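Putative OmpA family lipoprotein (Burkholderia cenocepacia, PDB 5LKW) binds diaminopimelic acid, a component of peptidoglycan, through its periplasmic OmpA-like domain and probably helps maintain the outer membrane as part of the Tol-Pal system. Local coordinates at residues Val50-Asn55 against Ala75-Met80; Leu68-Ala73 against Met90-Leu95. All blocks are in the same frame, centred on the assembly; numbering follows the deposited sequence.

Overall arrangement
Both contacts belong to one beta-alpha-beta unit of the OmpA-like domain: strand 50-55, helix 62-82 and strand 90-96, with the two strands parallel neighbours in the mixed sheet. Their centres lie about 6 Å apart, and their segments alternate along the chain, 50-55, 68-73, 75-80 and 90-95. Contact 2 sets the earlier turns of the helix on the edge strand 90-96; contact 1 sets the later turns over strand 50-55. The two touch directly, through the probable strand-to-strand bond from Ile52 N to Glu91 O and where Ala73 CB packs on Ile52 O. One helix is thus fitted against two strands while also carrying Leu68 and Arg72 of the diaminopimelic acid pocket.

Contact 1 of 2, residues Val50-Asn55 against Ala75-Met80; sequences VLIQGN and AVRRAM
Where Ile52 meets Val76, Arg77 and Met80, neither guanidinium of the helix segment takes part: Arg77 leads its charged end away, and Arg78 points away from the strand, with Ala75 CA over one face of its guanidinium, toward the rim. The contact is helix-on-sheet packing within a beta-alpha-beta crossover of the OmpA-like fold, strand 50-55 packed against helix 62-82 with the segment axes 9.2 Å apart and 141° between their directions. No hydrogen bond crosses it, and the join is made by aliphatic carbons and the terminal methyl of Met80.

Ile52 does most of the work, its two branches taking separate partners. The CG2 methyl stands anti to the backbone N and meets the branch point of Val76, 3.9 Å from CB, with Val76 CG1 almost as near. The longer arm, through CG1, carries its CD1 methyl up to the base of Arg77, where Ile52 CD1 lies 3.6 Å from Arg77 CB and no farther from its CA. There the two side chains cross at about a right angle. Arg77 offers just its root: CG runs anti to the backbone N (chi1 -178°), and the charged end leads away from the strand.

Around this core, Val76 also packs on Phe20 and on Ala116 of strand 115-120, while Val50 and Met80 both touch Leu42 of helix 32-44, making the region a meeting point of the sheet and two helices. Met80 reaches Ile52 and Val50 with its terminal methyl. A bend at chi3 (-65°) turns CE so that it sits 4.1 Å from Ile52 CD1, and Met80 CE lies 4.3 Å from Val50 CG1.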
loop_
_atom_site.group_PDB
_atom_site.type_symbol
_atom_site.label_atom_id
_atom_site.label_comp_id
_atom_site.label_asym_id
_atom_site.label_seq_id
_atom_site.Cartn_x
_atom_site.Cartn_y
_atom_site.Cartn_z
ATOM N N VAL A 50 6.074 6.766 -6.747
ATOM C CA VAL A 50 5.718 6.065 -5.516
ATOM C C VAL A 50 5.859 4.580 -5.814
ATOM O O VAL A 50 5.431 4.094 -6.853
ATOM C CB VAL A 50 4.274 6.434 -5.021
ATOM C CG1 VAL A 50 3.196 5.987 -6.012
ATOM C CG2 VAL A 50 3.980 5.870 -3.650
ATOM N N LEU A 51 6.496 3.874 -4.893
ATOM C CA LEU A 51 6.546 2.441 -4.951
ATOM C C LEU A 51 5.468 1.921 -4.027
ATOM O O LEU A 51 5.451 2.264 -2.855
ATOM C CB LEU A 51 7.902 1.967 -4.449
ATOM C CG LEU A 51 8.177 0.490 -4.539
ATOM C CD1 LEU A 51 8.399 0.027 -5.995
ATOM C CD2 LEU A 51 9.435 0.214 -3.652
ATOM N N ILE A 52 4.598 1.057 -4.531
ATOM C CA ILE A 52 3.519 0.527 -3.693
ATOM C C ILE A 52 3.876 -0.924 -3.397
ATOM O O ILE A 52 3.848 -1.742 -4.285
ATOM C CB ILE A 52 2.125 0.595 -4.422
ATOM C CG1 ILE A 52 1.684 2.053 -4.721
ATOM C CG2 ILE A 52 1.004 -0.119 -3.609
ATOM C CD1 ILE A 52 0.744 2.037 -5.937
ATOM N N GLN A 53 4.213 -1.220 -2.139
ATOM C CA GLN A 53 4.672 -2.537 -1.659
ATOM C C GLN A 53 3.554 -3.257 -0.861
ATOM O O GLN A 53 3.125 -2.774 0.205
ATOM C CB GLN A 53 5.845 -2.372 -0.697
ATOM C CG GLN A 53 7.014 -1.537 -1.180
ATOM C CD GLN A 53 8.201 -1.691 -0.259
ATOM O OE1 GLN A 53 8.124 -1.375 0.927
ATOM N NE2 GLN A 53 9.304 -2.189 -0.797
ATOM N N GLY A 54 3.108 -4.391 -1.394
ATOM C CA GLY A 54 2.178 -5.312 -0.741
ATOM C C GLY A 54 2.889 -6.346 0.142
ATOM O O GLY A 54 3.905 -6.920 -0.251
ATOM N N ASN A 55 2.335 -6.550 1.320
ATOM C CA ASN A 55 2.866 -7.414 2.387
ATOM C C ASN A 55 1.676 -8.296 2.830
ATOM O O ASN A 55 0.503 -7.954 2.588
ATOM C CB ASN A 55 3.435 -6.605 3.579
ATOM C CG ASN A 55 4.609 -5.664 3.189
ATOM O OD1 ASN A 55 5.751 -6.060 3.287
ATOM N ND2 ASN A 55 4.306 -4.445 2.717
ATOM N N ALA A 75 -4.367 -3.517 -6.195
ATOM C CA ALA A 75 -5.557 -2.893 -5.632
ATOM C C ALA A 75 -5.370 -1.391 -5.252
ATOM O O ALA A 75 -6.230 -0.563 -5.536
ATOM C CB ALA A 75 -6.103 -3.740 -4.456
ATOM N N VAL A 76 -4.244 -1.029 -4.630
ATOM C CA VAL A 76 -3.955 0.363 -4.257
ATOM C C VAL A 76 -3.614 1.224 -5.517
ATOM O O VAL A 76 -4.124 2.333 -5.683
ATOM C CB VAL A 76 -2.796 0.429 -3.231
ATOM C CG1 VAL A 76 -2.369 1.878 -2.974
ATOM C CG2 VAL A 76 -3.153 -0.336 -1.886
ATOM N N ARG A 77 -2.736 0.714 -6.346
ATOM C CA ARG A 77 -2.373 1.344 -7.652
ATOM C C ARG A 77 -3.633 1.604 -8.469
ATOM O O ARG A 77 -3.880 2.724 -8.901
ATOM C CB ARG A 77 -1.354 0.471 -8.426
ATOM C CG ARG A 77 -0.881 1.092 -9.802
ATOM C CD ARG A 77 -0.243 0.068 -10.723
ATOM N NE ARG A 77 -1.285 -0.885 -11.098
ATOM C CZ ARG A 77 -1.100 -2.124 -11.545
ATOM N NH1 ARG A 77 0.121 -2.629 -11.717
ATOM N NH2 ARG A 77 -2.173 -2.867 -11.809
ATOM N N ARG A 78 -4.475 0.581 -8.592
ATOM C CA ARG A 78 -5.727 0.682 -9.318
ATOM C C ARG A 78 -6.643 1.779 -8.773
ATOM O O ARG A 78 -7.213 2.585 -9.541
ATOM C CB ARG A 78 -6.432 -0.681 -9.295
ATOM C CG ARG A 78 -7.930 -0.617 -9.516
ATOM C CD ARG A 78 -8.495 -1.982 -9.923
ATOM N NE ARG A 78 -8.735 -2.808 -8.749
ATOM C CZ ARG A 78 -7.988 -3.850 -8.370
ATOM N NH1 ARG A 78 -6.923 -4.237 -9.072
ATOM N NH2 ARG A 78 -8.321 -4.509 -7.263
ATOM N N ALA A 79 -6.807 1.821 -7.450
ATOM C CA ALA A 79 -7.588 2.891 -6.809
ATOM C C ALA A 79 -7.017 4.256 -7.095
ATOM O O ALA A 79 -7.763 5.224 -7.195
ATOM C CB ALA A 79 -7.658 2.692 -5.278
ATOM N N MET A 80 -5.690 4.371 -7.175
ATOM C CA MET A 80 -5.129 5.679 -7.552
ATOM C C MET A 80 -5.179 5.921 -9.066
ATOM O O MET A 80 -5.460 7.021 -9.484
ATOM C CB MET A 80 -3.733 5.927 -6.939
ATOM C CG MET A 80 -3.776 6.028 -5.393
ATOM S SD MET A 80 -2.317 6.812 -4.660
ATOM C CE MET A 80 -1.007 5.678 -5.062
#

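Contact 2 of 2, residues Leu68-Ala73 against Met90-Leu95; sequences LGQKRA and MEAVSL. With API (2,6-diaminopimelic acid), chain C.
Gly69, Gln70 and Ala73 meet Ala92-Ser94 where segments 68-73 and 90-95 run roughly antiparallel (152°), their axes 6.4 Å apart. This is the return half of a beta-alpha-beta crossover in the OmpA-like fold, the helix lying on edge strand 90-96.

The close approach rests on Gly69, which has no side chain: Ser94 OG sits 3.2 Å from Gly69 CA. That hydroxyl is hydrogen-bonded to Leu66 O one turn earlier in the helix and to Gly96 N, so it links helix and strand beyond these segments. Beside it, Ala73 presses its methyl onto the strand backbone, CB lying 3.3 Å from Val93 O, and also meets the methyl of Ala92.

Gln70 supplies the direct polar link. Its chain bends at chi2 (59°), which swings CD round toward the strand. From the amide, NE2 gives a nearly straight bond to Ala92 O (3.2 Å, N-H...O angle 168°); the acceptor lies in the amide plane, whereas the donor stands well above the carbonyl plane. NE2 is also bonded to Glu74 OE2, and OE1 accepts from a water that in turn takes the N-H of Ser94, 2.8 Å from Ser94 N. These partners hold the amide in its rotation.

The same turns reach the diaminopimelic acid pocket, which Asp23, Asp57, Arg59 and Asn65 help to form. Arg72, steadied by Ser24 O on NE and Asn55 O on NH1, faces the ligand's carboxylate edge-on, while Leu68 CD2 lies over one face of the guanidinium, toward its rim, and touches the carboxylate carbon. Two hydrogen bonds join guanidinium and carboxylate: Arg72 NH1 to ligand atom O at 3.0 Å and Arg72 NH2 to OXT at 2.6 Å.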
loop_
_atom_site.group_PDB
_atom_site.type_symbol
_atom_site.label_atom_id
_atom_site.label_comp_id
_atom_site.label_asym_id
_atom_site.label_seq_id
_atom_site.Cartn_x
_atom_site.Cartn_y
_atom_site.Cartn_z
ATOM N N LEU A 68 -0.652 -12.902 -3.196
ATOM C CA LEU A 68 -1.520 -12.047 -2.397
ATOM C C LEU A 68 -0.923 -10.620 -2.226
ATOM O O LEU A 68 -1.595 -9.588 -2.484
ATOM C CB LEU A 68 -1.799 -12.728 -1.033
ATOM C CG LEU A 68 -2.641 -11.895 -0.048
ATOM C CD1 LEU A 68 -3.957 -11.444 -0.714
ATOM C CD2 LEU A 68 -2.932 -12.728 1.208
ATOM N N GLY A 69 0.320 -10.537 -1.796
ATOM C CA GLY A 69 0.962 -9.212 -1.698
ATOM C C GLY A 69 0.861 -8.422 -3.008
ATOM O O GLY A 69 0.594 -7.246 -2.981
ATOM N N GLN A 70 1.096 -9.077 -4.156
ATOM C CA GLN A 70 1.001 -8.410 -5.465
ATOM C C GLN A 70 -0.375 -7.824 -5.688
ATOM O O GLN A 70 -0.526 -6.647 -6.080
ATOM C CB GLN A 70 1.469 -9.338 -6.640
ATOM C CG GLN A 70 1.613 -8.611 -7.973
ATOM C CD GLN A 70 2.608 -7.434 -7.968
ATOM O OE1 GLN A 70 3.676 -7.507 -7.386
ATOM N NE2 GLN A 70 2.273 -6.367 -8.699
ATOM N N LYS A 71 -1.392 -8.609 -5.390
ATOM C CA LYS A 71 -2.766 -8.190 -5.608
ATOM C C LYS A 71 -3.144 -6.999 -4.717
ATOM O O LYS A 71 -3.819 -6.047 -5.152
ATOM C CB LYS A 71 -3.696 -9.388 -5.412
ATOM C CG LYS A 71 -3.909 -10.242 -6.714
ATOM C CD LYS A 71 -4.737 -11.483 -6.407
ATOM C CE LYS A 71 -5.507 -12.024 -7.670
ATOM N NZ LYS A 71 -4.557 -12.014 -8.833
ATOM N N ARG A 72 -2.674 -7.023 -3.475
ATOM C CA ARG A 72 -2.758 -5.834 -2.564
ATOM C C ARG A 72 -2.077 -4.570 -3.163
ATOM O O ARG A 72 -2.637 -3.473 -3.160
ATOM C CB ARG A 72 -2.145 -6.209 -1.204
ATOM C CG ARG A 72 -2.968 -7.278 -0.464
ATOM C CD ARG A 72 -2.482 -7.622 0.940
ATOM N NE ARG A 72 -3.524 -8.384 1.652
ATOM C CZ ARG A 72 -3.308 -9.301 2.604
ATOM N NH1 ARG A 72 -2.082 -9.608 3.051
ATOM N NH2 ARG A 72 -4.338 -9.909 3.139
ATOM N N ALA A 73 -0.885 -4.707 -3.716
ATOM C CA ALA A 73 -0.224 -3.494 -4.228
ATOM C C ALA A 73 -1.013 -2.937 -5.454
ATOM O O ALA A 73 -1.132 -1.688 -5.644
ATOM C CB ALA A 73 1.262 -3.764 -4.528
ATOM N N MET A 90 3.793 5.195 -10.689
ATOM C CA MET A 90 3.380 4.161 -9.739
ATOM C C MET A 90 3.986 2.845 -10.138
ATOM O O MET A 90 3.931 2.461 -11.315
ATOM C CB MET A 90 1.853 4.025 -9.760
ATOM C CG MET A 90 1.157 5.215 -9.117
ATOM S SD MET A 90 -0.586 4.946 -8.963
ATOM C CE MET A 90 -1.023 4.686 -10.731
ATOM N N GLU A 91 4.540 2.141 -9.159
ATOM C CA GLU A 91 5.023 0.784 -9.395
ATOM C C GLU A 91 4.462 -0.129 -8.281
ATOM O O GLU A 91 4.649 0.181 -7.100
ATOM C CB GLU A 91 6.551 0.762 -9.428
ATOM C CG GLU A 91 7.128 -0.603 -9.903
ATOM C CD GLU A 91 8.657 -0.611 -9.833
ATOM O OE1 GLU A 91 9.218 0.489 -9.670
ATOM O OE2 GLU A 91 9.287 -1.679 -9.926
ATOM N N ALA A 92 3.720 -1.184 -8.658
ATOM C CA ALA A 92 3.142 -2.131 -7.658
ATOM C C ALA A 92 4.097 -3.313 -7.538
ATOM O O ALA A 92 4.349 -3.998 -8.526
ATOM C CB ALA A 92 1.786 -2.628 -8.097
ATOM N N VAL A 93 4.670 -3.523 -6.358
ATOM C CA VAL A 93 5.469 -4.738 -6.086
ATOM C C VAL A 93 4.990 -5.517 -4.837
ATOM O O VAL A 93 4.264 -4.978 -3.983
ATOM C CB VAL A 93 6.952 -4.403 -5.910
ATOM C CG1 VAL A 93 7.507 -3.867 -7.211
ATOM C CG2 VAL A 93 7.157 -3.398 -4.729
ATOM N N SER A 94 5.430 -6.759 -4.718
ATOM C CA SER A 94 5.110 -7.609 -3.549
ATOM C C SER A 94 6.358 -8.049 -2.763
ATOM O O SER A 94 7.292 -8.603 -3.363
ATOM C CB SER A 94 4.437 -8.897 -3.988
ATOM O OG SER A 94 3.937 -9.615 -2.828
ATOM N N LEU A 95 6.321 -7.855 -1.444
ATOM C CA LEU A 95 7.205 -8.518 -0.470
ATOM C C LEU A 95 6.649 -9.804 0.190
ATOM O O LEU A 95 7.314 -10.446 1.029
ATOM C CB LEU A 95 7.636 -7.525 0.611
ATOM C CG LEU A 95 8.174 -6.196 0.049
ATOM C CD1 LEU A 95 8.486 -5.234 1.097
ATOM C CD2 LEU A 95 9.380 -6.359 -0.874
HETATM C C API C . -2.976 -12.796 4.487
HETATM C CA API C . -2.806 -14.296 4.470
HETATM C C3 API C . -3.655 -15.126 5.433
HETATM C C4 API C . -3.315 -16.616 5.222
HETATM C C5 API C . -4.531 -17.538 5.017
HETATM C C6 API C . -4.171 -18.985 4.630
HETATM O O API C . -1.932 -12.161 4.548
HETATM O OXT API C . -4.064 -12.179 4.430
HETATM N N API C . -1.406 -14.533 4.820
HETATM O O HOH W 1 6.819 -7.886 -6.874
#